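Local structure of condensin complex subunit 3 (Schizosaccharomyces pombe, 5OQR) at residues A[15-20]-A[58-63]; A[43-48]-A[98-103]; A[2-7]-A[34-39]; A[178-183]-A[210-215]. The protein serves as a regulatory subunit of condensin, the complex required for converting interphase chromatin into mitotic-like condensed chromosomes. All coordinates share one frame; numbering follows the deposited sequence.

Contact 1 of 4, residues A[15-20]-A[58-63]; sequences AGHRKL and LRFLVT
With CG of His17 anti to its carbonyl carbon (chi1 -78°) and CG of Phe60 anti to its backbone N (chi1 166°), the two side chains of this contact between residues 15-20 and 58-63 cross obliquely and their rings form a T-shaped (edge-to-face) pair. Phe60 supplies the edge and His17 the face: the centroids of the two rings lie 5.3 Å apart and their planes meet at 63°. The base of the Phe60 side chain is involved as well. Its CB stands over one face of the imidazole, 3.6 Å from the centroid of the His17 ring and close to the ring normal, which meets the geometry of a CH-pi contact. The approach is off-centre, toward the CE1 side of the rim, where CE1 of His17 comes within 3.5 Å of CB of Phe60. At the far end of the phenyl ring, CE2 of Phe60 reaches CB of Leu20 at 4.0 Å, one helical turn beyond His17, while the carbonyl O of His17 lies near the plane of the phenyl ring at its edge. An alanine in place of His17 would probably leave CB of Phe60 without the ring face it packs on and open a gap beside helix 52-69. The pairing sets the first turn of helix 17-24 against the middle of helix 52-69, part of which belongs to the first HEAT repeat. Ile7 of helix 3-9 touches both Phe60 and Leu61, Ser10 packs on His17, and helix 94-108 meets Leu58 and Val62.

Contact 2 of 4, residues A[43-48]-A[98-103]; sequences IILTVK and YRCCQI
The carbonyl O of Val47 takes a bond from NE of Arg99, 3.1 Å long with an N-H...O angle of 164°, and so ties the loop 43-48 to helix 94-108 of the second HEAT repeat. NE lies above the plane of that carbonyl, 36° out of it, whereas the oxygen is nearly in the guanidinium plane. A second, weak bond runs from NH2 of Arg99 to O of Lys48. At another edge of the guanidinium, in its plane, NH1 of Arg99 donates to OE1 of Gln102 at 2.8 Å, meeting a lone pair of that oxygen. Two sound bonds and one weak one at its edges thus restrict the rotation of the guanidinium, and CE2 of Tyr98 lies over one of its faces, toward the rim. The chain of Arg99 is bent at chi2 (-65°), which turns CD toward the loop, where it passes CG2 of Ile44. An alanine at Arg99 would probably leave the carbonyl oxygens of Val47 and Lys48 without these donors and the loop end less firmly held to the helix. Beneath the polar network lies an apolar patch: CG2 of Ile44 and CD2 of Leu45 both meet CD1 of Ile103. An aromatic side chain of another protein's chain packs on Leu45, whose CD2 lies 3.6 Å from CB of Arg99 and whose CD1 lies 4.1 Å from SG of Cys100.

Contact 3 of 4, residues A[2-7]-A[34-39]; sequences SCIQII and ETDILR
Over one face of the Arg39 guanidinium sits the methyl CD1 of Ile4, 3.4 Å above the plane and displaced toward the rim on the NE side. This is apolar packing on a flat cation, with the two side chains crossing at about a right angle. It joins two helices, 3-9 and 33-42, of the all-helical N-terminal end of this HEAT-repeat subunit. The short segments 3-7 and 34-39 run with an angle of 39° between their N-to-C directions, and their axes come within 9.4 Å. Ile4 has CG1 anti to its backbone N (chi1 -165°), and its second torsion, also extended (chi2 179°), carries CD1 outward. Arg39 is extended from CG to NE, and the methyl meets its CD, NE and CZ in turn. The flat carboxylate of Asp36 faces the start of helix 3-9, its OD2 standing 3.6 Å from N of Ile4, a proximity rather than a bond. Such a carboxylate near a helix N terminus is probably favoured by the helix dipole. An apolar side chain of another protein's chain packs on Ile4, and Ile7 reaches Val57 of helix 52-69. Beside the carboxylate, SG of Cys3 lies 3.7 Å from CB of Asp36.

Contact 4 of 4, residues A[178-183]-A[210-215]; sequences SVLLNI and ARVLPK
Leu180 and Val212 meet across this contact, their side chains crossing at about a right angle, with CD1 of Leu180 3.8 Å from CG2 of Val212. The same methyl, CG2 of Val212, also comes within 3.5 Å of the carbonyl O of Leu180, so the valine packs against both side chain and backbone. Beside this pair, CD2 of Leu181 rests on the aliphatic part of Arg211, 3.8 Å from its CB and 4.0 Å from its CD. The Arg211 chain is bent at chi2 and chi3. Lys215 directs NZ toward the carbonyl oxygens of Leu181 and Ile183, 3.7 Å from O of Leu181, too far for a bond but close enough for a probable favourable attraction between the ammonium and these oxygens. Farther out, Ile193 of helix 190-195 touches both Leu180 and Val212, bridging the two partners, while Leu167 of helix 158-169 backs Leu180 and Val185 packs on Lys215. The arrangement is packing between neighbouring elements of a HEAT-repeat solenoid: residues 180-183, in the fourth repeat, meet residues 211-215 at and after the last turn of helix 202-212.

From the N terminus, contact 3 opens first and closes a short loop when helix 33-42 returns to helix 3-9. Contact 1 opens within that loop, on helix 17-24, and closes beyond it on helix 52-69, so the two cross. Contact 2 starts just after contact 3 has closed, crosses contact 1 in turn, and ends on helix 94-108. Leu20 packs on Ile6 where contacts 1 and 3 touch; Leu58 packs on Gln102 and Ile103 where contacts 1 and 2 touch. Contact 4 follows in series, its centre about 26 Å from that of contact 2, and closes a short loop between helices 173-182 and 202-212 farther along the solenoid.

Contact 1 of 4, residues A[15-20]-A[58-63]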
loop_
_atom_site.group_PDB
_atom_site.type_symbol
_atom_site.label_atom_id
_atom_site.label_comp_id
_atom_site.label_asym_id
_atom_site.label_seq_id
_atom_site.Cartn_x
_atom_site.Cartn_y
_atom_site.Cartn_z
ATOM N N ALA A 15 -31.064 25.817 -19.893
ATOM C CA ALA A 15 -31.265 27.234 -19.608
ATOM C C ALA A 15 -32.746 27.580 -19.527
ATOM O O ALA A 15 -33.174 28.295 -18.613
ATOM C CB ALA A 15 -30.576 28.080 -20.678
ATOM N N GLY A 16 -33.542 27.087 -20.469
ATOM C CA GLY A 16 -34.948 27.422 -20.523
ATOM C C GLY A 16 -35.828 26.716 -19.521
ATOM O O GLY A 16 -37.041 26.945 -19.516
ATOM N N HIS A 17 -35.260 25.865 -18.663
ATOM C CA HIS A 17 -36.081 25.101 -17.728
ATOM C C HIS A 17 -36.980 26.010 -16.900
ATOM O O HIS A 17 -38.160 25.706 -16.692
ATOM C CB HIS A 17 -35.188 24.255 -16.820
ATOM C CG HIS A 17 -34.660 23.020 -17.479
ATOM N ND1 HIS A 17 -34.112 21.972 -16.770
ATOM C CD2 HIS A 17 -34.599 22.662 -18.784
ATOM C CE1 HIS A 17 -33.733 21.025 -17.609
ATOM N NE2 HIS A 17 -34.018 21.419 -18.837
ATOM N N ARG A 18 -36.444 27.135 -16.420
ATOM C CA ARG A 18 -37.268 28.068 -15.658
ATOM C C ARG A 18 -38.417 28.601 -16.506
ATOM O O ARG A 18 -39.548 28.727 -16.024
ATOM C CB ARG A 18 -36.415 29.222 -15.133
ATOM C CG ARG A 18 -37.189 30.213 -14.273
ATOM C CD ARG A 18 -36.302 31.341 -13.778
ATOM N NE ARG A 18 -35.779 32.150 -14.876
ATOM C CZ ARG A 18 -36.443 33.138 -15.469
ATOM N NH1 ARG A 18 -35.877 33.813 -16.460
ATOM N NH2 ARG A 18 -37.672 33.452 -15.080
ATOM N N LYS A 19 -38.144 28.921 -17.772
ATOM C CA LYS A 19 -39.195 29.408 -18.659
ATOM C C LYS A 19 -40.294 28.367 -18.822
ATOM O O LYS A 19 -41.484 28.669 -18.668
ATOM C CB LYS A 19 -38.600 29.775 -20.019
ATOM C CG LYS A 19 -37.540 30.860 -19.966
ATOM C CD LYS A 19 -36.906 31.076 -21.330
ATOM C CE LYS A 19 -35.888 32.203 -21.301
ATOM N NZ LYS A 19 -35.251 32.416 -22.630
ATOM N N LEU A 20 -39.912 27.127 -19.133
ATOM C CA LEU A 20 -40.902 26.084 -19.371
ATOM C C LEU A 20 -41.629 25.698 -18.090
ATOM O O LEU A 20 -42.780 25.250 -18.145
ATOM C CB LEU A 20 -40.231 24.862 -19.999
ATOM C CG LEU A 20 -39.912 24.957 -21.497
ATOM C CD1 LEU A 20 -39.089 26.193 -21.840
ATOM C CD2 LEU A 20 -39.187 23.706 -21.958
ATOM N N LEU A 58 -35.268 14.628 -17.169
ATOM C CA LEU A 58 -35.453 14.287 -15.765
ATOM C C LEU A 58 -34.987 15.415 -14.856
ATOM O O LEU A 58 -35.567 15.623 -13.784
ATOM C CB LEU A 58 -34.711 12.987 -15.449
ATOM C CG LEU A 58 -34.939 12.326 -14.086
ATOM C CD1 LEU A 58 -36.371 12.488 -13.589
ATOM C CD2 LEU A 58 -34.569 10.852 -14.171
ATOM N N ARG A 59 -33.953 16.153 -15.261
ATOM C CA ARG A 59 -33.557 17.340 -14.511
ATOM C C ARG A 59 -34.658 18.391 -14.535
ATOM O O ARG A 59 -34.934 19.036 -13.517
ATOM C CB ARG A 59 -32.260 17.915 -15.080
ATOM C CG ARG A 59 -31.014 17.119 -14.730
ATOM C CD ARG A 59 -30.610 17.313 -13.281
ATOM N NE ARG A 59 -29.383 16.589 -12.966
ATOM C CZ ARG A 59 -28.166 16.985 -13.323
ATOM N NH1 ARG A 59 -28.002 18.103 -14.019
ATOM N NH2 ARG A 59 -27.107 16.258 -12.991
ATOM N N PHE A 60 -35.301 18.578 -15.689
ATOM C CA PHE A 60 -36.380 19.556 -15.784
ATOM C C PHE A 60 -37.523 19.209 -14.841
ATOM O O PHE A 60 -38.124 20.099 -14.226
ATOM C CB PHE A 60 -36.891 19.640 -17.222
ATOM C CG PHE A 60 -38.205 20.356 -17.353
ATOM C CD1 PHE A 60 -39.302 19.720 -17.909
ATOM C CD2 PHE A 60 -38.347 21.657 -16.907
ATOM C CE1 PHE A 60 -40.512 20.375 -18.025
ATOM C CE2 PHE A 60 -39.555 22.316 -17.021
ATOM C CZ PHE A 60 -40.637 21.674 -17.580
ATOM N N LEU A 61 -37.844 17.922 -14.716
ATOM C CA LEU A 61 -38.999 17.524 -13.921
ATOM C C LEU A 61 -38.749 17.754 -12.436
ATOM O O LEU A 61 -39.553 18.402 -11.757
ATOM C CB LEU A 61 -39.346 16.063 -14.210
ATOM C CG LEU A 61 -39.740 15.803 -15.670
ATOM C CD1 LEU A 61 -39.904 14.317 -15.940
ATOM C CD2 LEU A 61 -41.017 16.550 -16.038
ATOM N N VAL A 62 -37.632 17.242 -11.912
ATOM C CA VAL A 62 -37.290 17.507 -10.516
ATOM C C VAL A 62 -37.273 19.007 -10.262
ATOM O O VAL A 62 -37.657 19.478 -9.184
ATOM C CB VAL A 62 -35.941 16.857 -10.152
ATOM C CG1 VAL A 62 -36.001 15.352 -10.350
ATOM C CG2 VAL A 62 -34.805 17.459 -10.971
ATOM N N THR A 63 -36.837 19.782 -11.256
ATOM C CA THR A 63 -36.811 21.233 -11.110
ATOM C C THR A 63 -38.220 21.796 -11.002
ATOM O O THR A 63 -38.479 22.683 -10.179
ATOM C CB THR A 63 -36.074 21.866 -12.291
ATOM O OG1 THR A 63 -34.828 21.193 -12.501
ATOM C CG2 THR A 63 -35.801 23.337 -12.026
#

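Contact 2 of 4, residues A[43-48]-A[98-103]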
loop_
_atom_site.group_PDB
_atom_site.type_symbol
_atom_site.label_atom_id
_atom_site.label_comp_id
_atom_site.label_asym_id
_atom_site.label_seq_id
_atom_site.Cartn_x
_atom_site.Cartn_y
_atom_site.Cartn_z
ATOM N N ILE A 43 -41.811 7.210 -21.585
ATOM C CA ILE A 43 -40.868 7.346 -22.692
ATOM C C ILE A 43 -39.443 7.566 -22.201
ATOM O O ILE A 43 -38.501 7.494 -23.005
ATOM C CB ILE A 43 -41.349 8.475 -23.628
ATOM C CG1 ILE A 43 -42.500 7.943 -24.494
ATOM C CG2 ILE A 43 -40.203 9.039 -24.484
ATOM C CD1 ILE A 43 -42.999 8.887 -25.555
ATOM N N ILE A 44 -39.250 7.818 -20.906
ATOM C CA ILE A 44 -37.903 7.838 -20.348
ATOM C C ILE A 44 -37.431 6.436 -19.990
ATOM O O ILE A 44 -36.219 6.203 -19.902
ATOM C CB ILE A 44 -37.858 8.785 -19.136
ATOM C CG1 ILE A 44 -37.671 10.224 -19.622
ATOM C CG2 ILE A 44 -36.735 8.410 -18.164
ATOM C CD1 ILE A 44 -37.982 11.272 -18.590
ATOM N N LEU A 45 -38.351 5.491 -19.790
ATOM C CA LEU A 45 -37.958 4.116 -19.512
ATOM C C LEU A 45 -37.454 3.397 -20.755
ATOM O O LEU A 45 -36.737 2.399 -20.629
ATOM C CB LEU A 45 -39.136 3.342 -18.917
ATOM C CG LEU A 45 -39.871 3.989 -17.741
ATOM C CD1 LEU A 45 -40.808 2.980 -17.095
ATOM C CD2 LEU A 45 -38.904 4.553 -16.711
ATOM N N THR A 46 -37.811 3.874 -21.949
ATOM C CA THR A 46 -37.393 3.207 -23.178
ATOM C C THR A 46 -35.986 3.607 -23.597
ATOM O O THR A 46 -35.268 2.793 -24.187
ATOM C CB THR A 46 -38.376 3.506 -24.315
ATOM O OG1 THR A 46 -37.896 2.925 -25.534
ATOM C CG2 THR A 46 -38.562 5.004 -24.513
ATOM N N VAL A 47 -35.575 4.842 -23.310
ATOM C CA VAL A 47 -34.244 5.298 -23.691
ATOM C C VAL A 47 -33.195 4.559 -22.873
ATOM O O VAL A 47 -33.296 4.460 -21.643
ATOM C CB VAL A 47 -34.116 6.819 -23.512
ATOM C CG1 VAL A 47 -34.902 7.546 -24.587
ATOM C CG2 VAL A 47 -34.573 7.255 -22.122
ATOM N N LYS A 48 -32.179 4.038 -23.556
ATOM C CA LYS A 48 -31.081 3.359 -22.887
ATOM C C LYS A 48 -30.141 4.376 -22.242
ATOM O O LYS A 48 -30.115 5.557 -22.603
ATOM C CB LYS A 48 -30.309 2.483 -23.879
ATOM C CG LYS A 48 -31.135 1.378 -24.534
ATOM C CD LYS A 48 -31.522 0.307 -23.531
ATOM C CE LYS A 48 -32.461 -0.733 -24.119
ATOM N NZ LYS A 48 -33.852 -0.209 -24.250
ATOM N N TYR A 98 -33.269 0.475 -14.433
ATOM C CA TYR A 98 -32.314 1.533 -14.120
ATOM C C TYR A 98 -32.980 2.902 -14.143
ATOM O O TYR A 98 -32.719 3.738 -13.271
ATOM C CB TYR A 98 -31.143 1.476 -15.102
ATOM C CG TYR A 98 -30.452 2.798 -15.339
ATOM C CD1 TYR A 98 -29.564 3.315 -14.408
ATOM C CD2 TYR A 98 -30.675 3.519 -16.502
ATOM C CE1 TYR A 98 -28.925 4.520 -14.625
ATOM C CE2 TYR A 98 -30.042 4.725 -16.729
ATOM C CZ TYR A 98 -29.167 5.220 -15.786
ATOM O OH TYR A 98 -28.533 6.421 -16.007
ATOM N N ARG A 99 -33.848 3.150 -15.126
ATOM C CA ARG A 99 -34.571 4.417 -15.160
ATOM C C ARG A 99 -35.521 4.537 -13.975
ATOM O O ARG A 99 -35.595 5.593 -13.338
ATOM C CB ARG A 99 -35.337 4.554 -16.477
ATOM C CG ARG A 99 -34.452 4.634 -17.716
ATOM C CD ARG A 99 -33.597 5.890 -17.726
ATOM N NE ARG A 99 -32.795 5.995 -18.942
ATOM C CZ ARG A 99 -31.820 6.882 -19.123
ATOM N NH1 ARG A 99 -31.514 7.748 -18.166
ATOM N NH2 ARG A 99 -31.147 6.899 -20.264
ATOM N N CYS A 100 -36.251 3.466 -13.661
ATOM C CA CYS A 100 -37.151 3.498 -12.512
ATOM C C CYS A 100 -36.400 3.882 -11.244
ATOM O O CYS A 100 -36.811 4.793 -10.516
ATOM C CB CYS A 100 -37.836 2.142 -12.344
ATOM S SG CYS A 100 -39.255 1.881 -13.434
ATOM N N CYS A 101 -35.290 3.195 -10.962
ATOM C CA CYS A 101 -34.477 3.558 -9.808
ATOM C C CYS A 101 -33.923 4.968 -9.953
ATOM O O CYS A 101 -33.877 5.730 -8.979
ATOM C CB CYS A 101 -33.341 2.552 -9.632
ATOM S SG CYS A 101 -33.886 0.899 -9.155
ATOM N N GLN A 102 -33.496 5.334 -11.162
ATOM C CA GLN A 102 -32.996 6.683 -11.401
ATOM C C GLN A 102 -34.054 7.723 -11.059
ATOM O O GLN A 102 -33.781 8.695 -10.345
ATOM C CB GLN A 102 -32.556 6.822 -12.858
ATOM C CG GLN A 102 -31.958 8.175 -13.209
ATOM C CD GLN A 102 -31.652 8.304 -14.686
ATOM O OE1 GLN A 102 -32.354 7.746 -15.527
ATOM N NE2 GLN A 102 -30.596 9.041 -15.011
ATOM N N ILE A 103 -35.275 7.532 -11.559
ATOM C CA ILE A 103 -36.337 8.504 -11.324
ATOM C C ILE A 103 -36.705 8.541 -9.846
ATOM O O ILE A 103 -36.747 9.610 -9.227
ATOM C CB ILE A 103 -37.561 8.184 -12.201
ATOM C CG1 ILE A 103 -37.182 8.234 -13.684
ATOM C CG2 ILE A 103 -38.686 9.178 -11.929
ATOM C CD1 ILE A 103 -38.216 7.622 -14.602
#

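Contact 3 of 4, residues A[2-7]-A[34-39]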
loop_
_atom_site.group_PDB
_atom_site.type_symbol
_atom_site.label_atom_id
_atom_site.label_comp_id
_atom_site.label_asym_id
_atom_site.label_seq_id
_atom_site.Cartn_x
_atom_site.Cartn_y
_atom_site.Cartn_z
ATOM N N SER A 2 -48.194 19.592 -26.524
ATOM C CA SER A 2 -48.678 20.492 -25.487
ATOM C C SER A 2 -47.895 20.288 -24.193
ATOM O O SER A 2 -46.673 20.438 -24.177
ATOM C CB SER A 2 -50.168 20.267 -25.256
ATOM O OG SER A 2 -50.402 19.016 -24.630
ATOM N N CYS A 3 -48.600 19.950 -23.110
ATOM C CA CYS A 3 -47.926 19.648 -21.851
ATOM C C CYS A 3 -46.797 18.646 -22.059
ATOM O O CYS A 3 -45.747 18.735 -21.413
ATOM C CB CYS A 3 -48.936 19.114 -20.839
ATOM S SG CYS A 3 -48.193 18.361 -19.377
ATOM N N ILE A 4 -46.993 17.686 -22.964
ATOM C CA ILE A 4 -45.931 16.735 -23.260
ATOM C C ILE A 4 -44.859 17.375 -24.133
ATOM O O ILE A 4 -43.678 17.028 -24.022
ATOM C CB ILE A 4 -46.503 15.469 -23.922
ATOM C CG1 ILE A 4 -45.460 14.347 -23.886
ATOM C CG2 ILE A 4 -46.958 15.761 -25.355
ATOM C CD1 ILE A 4 -45.922 13.037 -24.489
ATOM N N GLN A 5 -45.239 18.307 -25.011
ATOM C CA GLN A 5 -44.256 18.937 -25.885
ATOM C C GLN A 5 -43.402 19.954 -25.143
ATOM O O GLN A 5 -42.250 20.183 -25.528
ATOM C CB GLN A 5 -44.947 19.604 -27.075
ATOM C CG GLN A 5 -45.364 18.627 -28.166
ATOM C CD GLN A 5 -45.489 19.286 -29.526
ATOM O OE1 GLN A 5 -45.269 20.488 -29.670
ATOM N NE2 GLN A 5 -45.839 18.497 -30.535
ATOM N N ILE A 6 -43.941 20.583 -24.095
ATOM C CA ILE A 6 -43.103 21.394 -23.215
ATOM C C ILE A 6 -41.941 20.553 -22.709
ATOM O O ILE A 6 -40.780 20.977 -22.732
ATOM C CB ILE A 6 -43.927 21.961 -22.044
ATOM C CG1 ILE A 6 -45.088 22.818 -22.556
ATOM C CG2 ILE A 6 -43.033 22.791 -21.122
ATOM C CD1 ILE A 6 -46.079 23.202 -21.476
ATOM N N ILE A 7 -42.245 19.336 -22.256
ATOM C CA ILE A 7 -41.208 18.433 -21.766
ATOM C C ILE A 7 -40.246 18.075 -22.890
ATOM O O ILE A 7 -39.022 18.147 -22.732
ATOM C CB ILE A 7 -41.853 17.180 -21.144
ATOM C CG1 ILE A 7 -42.711 17.586 -19.940
ATOM C CG2 ILE A 7 -40.784 16.173 -20.737
ATOM C CD1 ILE A 7 -43.443 16.443 -19.271
ATOM N N GLU A 34 -51.311 15.316 -14.681
ATOM C CA GLU A 34 -50.671 14.134 -14.111
ATOM C C GLU A 34 -50.411 13.062 -15.161
ATOM O O GLU A 34 -49.319 12.488 -15.230
ATOM C CB GLU A 34 -51.567 13.579 -13.002
ATOM C CG GLU A 34 -50.833 12.924 -11.854
ATOM C CD GLU A 34 -51.769 12.156 -10.953
ATOM O OE1 GLU A 34 -52.305 11.118 -11.395
ATOM O OE2 GLU A 34 -51.979 12.596 -9.806
ATOM N N THR A 35 -51.418 12.782 -15.991
ATOM C CA THR A 35 -51.307 11.700 -16.963
ATOM C C THR A 35 -50.216 11.981 -17.989
ATOM O O THR A 35 -49.437 11.085 -18.335
ATOM C CB THR A 35 -52.652 11.489 -17.658
ATOM O OG1 THR A 35 -53.125 12.738 -18.177
ATOM C CG2 THR A 35 -53.676 10.934 -16.680
ATOM N N ASP A 36 -50.142 13.216 -18.488
ATOM C CA ASP A 36 -49.165 13.533 -19.526
ATOM C C ASP A 36 -47.736 13.406 -19.020
ATOM O O ASP A 36 -46.832 13.075 -19.796
ATOM C CB ASP A 36 -49.406 14.944 -20.065
ATOM C CG ASP A 36 -50.174 14.946 -21.375
ATOM O OD1 ASP A 36 -50.886 13.959 -21.655
ATOM O OD2 ASP A 36 -50.065 15.938 -22.127
ATOM N N ILE A 37 -47.506 13.663 -17.732
ATOM C CA ILE A 37 -46.160 13.541 -17.183
ATOM C C ILE A 37 -45.739 12.079 -17.146
ATOM O O ILE A 37 -44.664 11.711 -17.634
ATOM C CB ILE A 37 -46.090 14.180 -15.786
ATOM C CG1 ILE A 37 -46.554 15.637 -15.842
ATOM C CG2 ILE A 37 -44.667 14.107 -15.242
ATOM C CD1 ILE A 37 -46.812 16.246 -14.489
ATOM N N LEU A 38 -46.574 11.224 -16.554
ATOM C CA LEU A 38 -46.291 9.793 -16.566
ATOM C C LEU A 38 -46.084 9.286 -17.986
ATOM O O LEU A 38 -45.261 8.390 -18.213
ATOM C CB LEU A 38 -47.426 9.029 -15.890
ATOM C CG LEU A 38 -47.827 9.525 -14.498
ATOM C CD1 LEU A 38 -48.990 8.714 -13.952
ATOM C CD2 LEU A 38 -46.647 9.477 -13.537
ATOM N N ARG A 39 -46.817 9.844 -18.951
ATOM C CA ARG A 39 -46.588 9.504 -20.350
ATOM C C ARG A 39 -45.191 9.923 -20.788
ATOM O O ARG A 39 -44.537 9.219 -21.567
ATOM C CB ARG A 39 -47.652 10.170 -21.221
ATOM C CG ARG A 39 -47.608 9.778 -22.682
ATOM C CD ARG A 39 -48.645 10.555 -23.478
ATOM N NE ARG A 39 -48.314 10.621 -24.899
ATOM C CZ ARG A 39 -48.970 11.361 -25.787
ATOM N NH1 ARG A 39 -49.999 12.109 -25.407
ATOM N NH2 ARG A 39 -48.597 11.358 -27.059
#

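Contact 4 of 4, residues A[178-183]-A[210-215]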
loop_
_atom_site.group_PDB
_atom_site.type_symbol
_atom_site.label_atom_id
_atom_site.label_comp_id
_atom_site.label_asym_id
_atom_site.label_seq_id
_atom_site.Cartn_x
_atom_site.Cartn_y
_atom_site.Cartn_z
ATOM N N SER A 178 -21.078 5.234 -4.808
ATOM C CA SER A 178 -22.422 5.734 -4.543
ATOM C C SER A 178 -22.845 5.423 -3.115
ATOM O O SER A 178 -23.413 6.279 -2.426
ATOM C CB SER A 178 -23.411 5.133 -5.540
ATOM O OG SER A 178 -24.693 5.716 -5.396
ATOM N N VAL A 179 -22.578 4.200 -2.651
ATOM C CA VAL A 179 -22.858 3.859 -1.259
ATOM C C VAL A 179 -21.994 4.707 -0.339
ATOM O O VAL A 179 -22.446 5.183 0.711
ATOM C CB VAL A 179 -22.624 2.356 -1.011
ATOM C CG1 VAL A 179 -23.157 1.963 0.351
ATOM C CG2 VAL A 179 -23.275 1.502 -2.094
ATOM N N LEU A 180 -20.734 4.911 -0.723
ATOM C CA LEU A 180 -19.807 5.680 0.094
ATOM C C LEU A 180 -20.250 7.129 0.240
ATOM O O LEU A 180 -19.921 7.780 1.237
ATOM C CB LEU A 180 -18.411 5.604 -0.527
ATOM C CG LEU A 180 -17.260 6.370 0.122
ATOM C CD1 LEU A 180 -17.192 6.119 1.619
ATOM C CD2 LEU A 180 -15.959 5.969 -0.554
ATOM N N LEU A 181 -21.003 7.645 -0.729
ATOM C CA LEU A 181 -21.365 9.056 -0.755
ATOM C C LEU A 181 -22.715 9.355 -0.117
ATOM O O LEU A 181 -23.032 10.533 0.085
ATOM C CB LEU A 181 -21.373 9.565 -2.200
ATOM C CG LEU A 181 -20.059 10.157 -2.711
ATOM C CD1 LEU A 181 -20.104 10.319 -4.219
ATOM C CD2 LEU A 181 -19.785 11.494 -2.042
ATOM N N ASN A 182 -23.515 8.338 0.203
ATOM C CA ASN A 182 -24.852 8.559 0.735
ATOM C C ASN A 182 -25.139 7.814 2.029
ATOM O O ASN A 182 -26.208 8.023 2.609
ATOM C CB ASN A 182 -25.910 8.159 -0.305
ATOM C CG ASN A 182 -25.711 8.858 -1.634
ATOM O OD1 ASN A 182 -26.292 9.912 -1.889
ATOM N ND2 ASN A 182 -24.880 8.274 -2.488
ATOM N N ILE A 183 -24.227 6.965 2.504
ATOM C CA ILE A 183 -24.473 6.242 3.746
ATOM C C ILE A 183 -24.322 7.183 4.938
ATOM O O ILE A 183 -23.628 8.206 4.882
ATOM C CB ILE A 183 -23.530 5.034 3.863
ATOM C CG1 ILE A 183 -23.847 4.228 5.122
ATOM C CG2 ILE A 183 -22.073 5.488 3.877
ATOM C CD1 ILE A 183 -23.347 2.804 5.071
ATOM N N ALA A 210 -12.157 13.704 0.443
ATOM C CA ALA A 210 -12.680 14.910 -0.189
ATOM C C ALA A 210 -14.107 15.218 0.246
ATOM O O ALA A 210 -14.467 16.390 0.397
ATOM C CB ALA A 210 -12.616 14.767 -1.709
ATOM N N ARG A 211 -14.932 14.196 0.450
ATOM C CA ARG A 211 -16.353 14.406 0.704
ATOM C C ARG A 211 -16.844 13.777 1.997
ATOM O O ARG A 211 -17.609 14.408 2.728
ATOM C CB ARG A 211 -17.184 13.847 -0.462
ATOM C CG ARG A 211 -16.689 14.248 -1.847
ATOM C CD ARG A 211 -17.780 14.916 -2.664
ATOM N NE ARG A 211 -18.039 16.281 -2.218
ATOM C CZ ARG A 211 -18.883 17.119 -2.814
ATOM N NH1 ARG A 211 -19.049 18.344 -2.334
ATOM N NH2 ARG A 211 -19.559 16.736 -3.890
ATOM N N VAL A 212 -16.419 12.553 2.305
ATOM C CA VAL A 212 -17.057 11.799 3.379
ATOM C C VAL A 212 -16.569 12.266 4.745
ATOM O O VAL A 212 -17.359 12.396 5.685
ATOM C CB VAL A 212 -16.818 10.292 3.181
ATOM C CG1 VAL A 212 -17.678 9.494 4.148
ATOM C CG2 VAL A 212 -17.113 9.882 1.745
ATOM N N LEU A 213 -15.272 12.507 4.890
ATOM C CA LEU A 213 -14.720 12.882 6.184
ATOM C C LEU A 213 -15.128 14.302 6.555
ATOM O O LEU A 213 -15.514 14.547 7.705
ATOM C CB LEU A 213 -13.198 12.733 6.180
ATOM C CG LEU A 213 -12.718 11.302 6.437
ATOM C CD1 LEU A 213 -11.276 11.121 6.013
ATOM C CD2 LEU A 213 -12.879 10.943 7.902
ATOM N N PRO A 214 -15.044 15.267 5.636
ATOM C CA PRO A 214 -15.575 16.604 5.944
ATOM C C PRO A 214 -16.957 16.586 6.572
ATOM O O PRO A 214 -17.265 17.457 7.395
ATOM C CB PRO A 214 -15.592 17.291 4.574
ATOM C CG PRO A 214 -14.597 16.546 3.732
ATOM C CD PRO A 214 -14.191 15.286 4.437
ATOM N N LYS A 215 -17.806 15.622 6.206
ATOM C CA LYS A 215 -19.126 15.529 6.822
ATOM C C LYS A 215 -19.024 15.400 8.334
ATOM O O LYS A 215 -19.901 15.882 9.059
ATOM C CB LYS A 215 -19.901 14.351 6.228
ATOM C CG LYS A 215 -20.711 14.719 4.993
ATOM C CD LYS A 215 -20.681 13.630 3.932
ATOM C CE LYS A 215 -21.317 12.339 4.418
ATOM N NZ LYS A 215 -21.482 11.354 3.312
#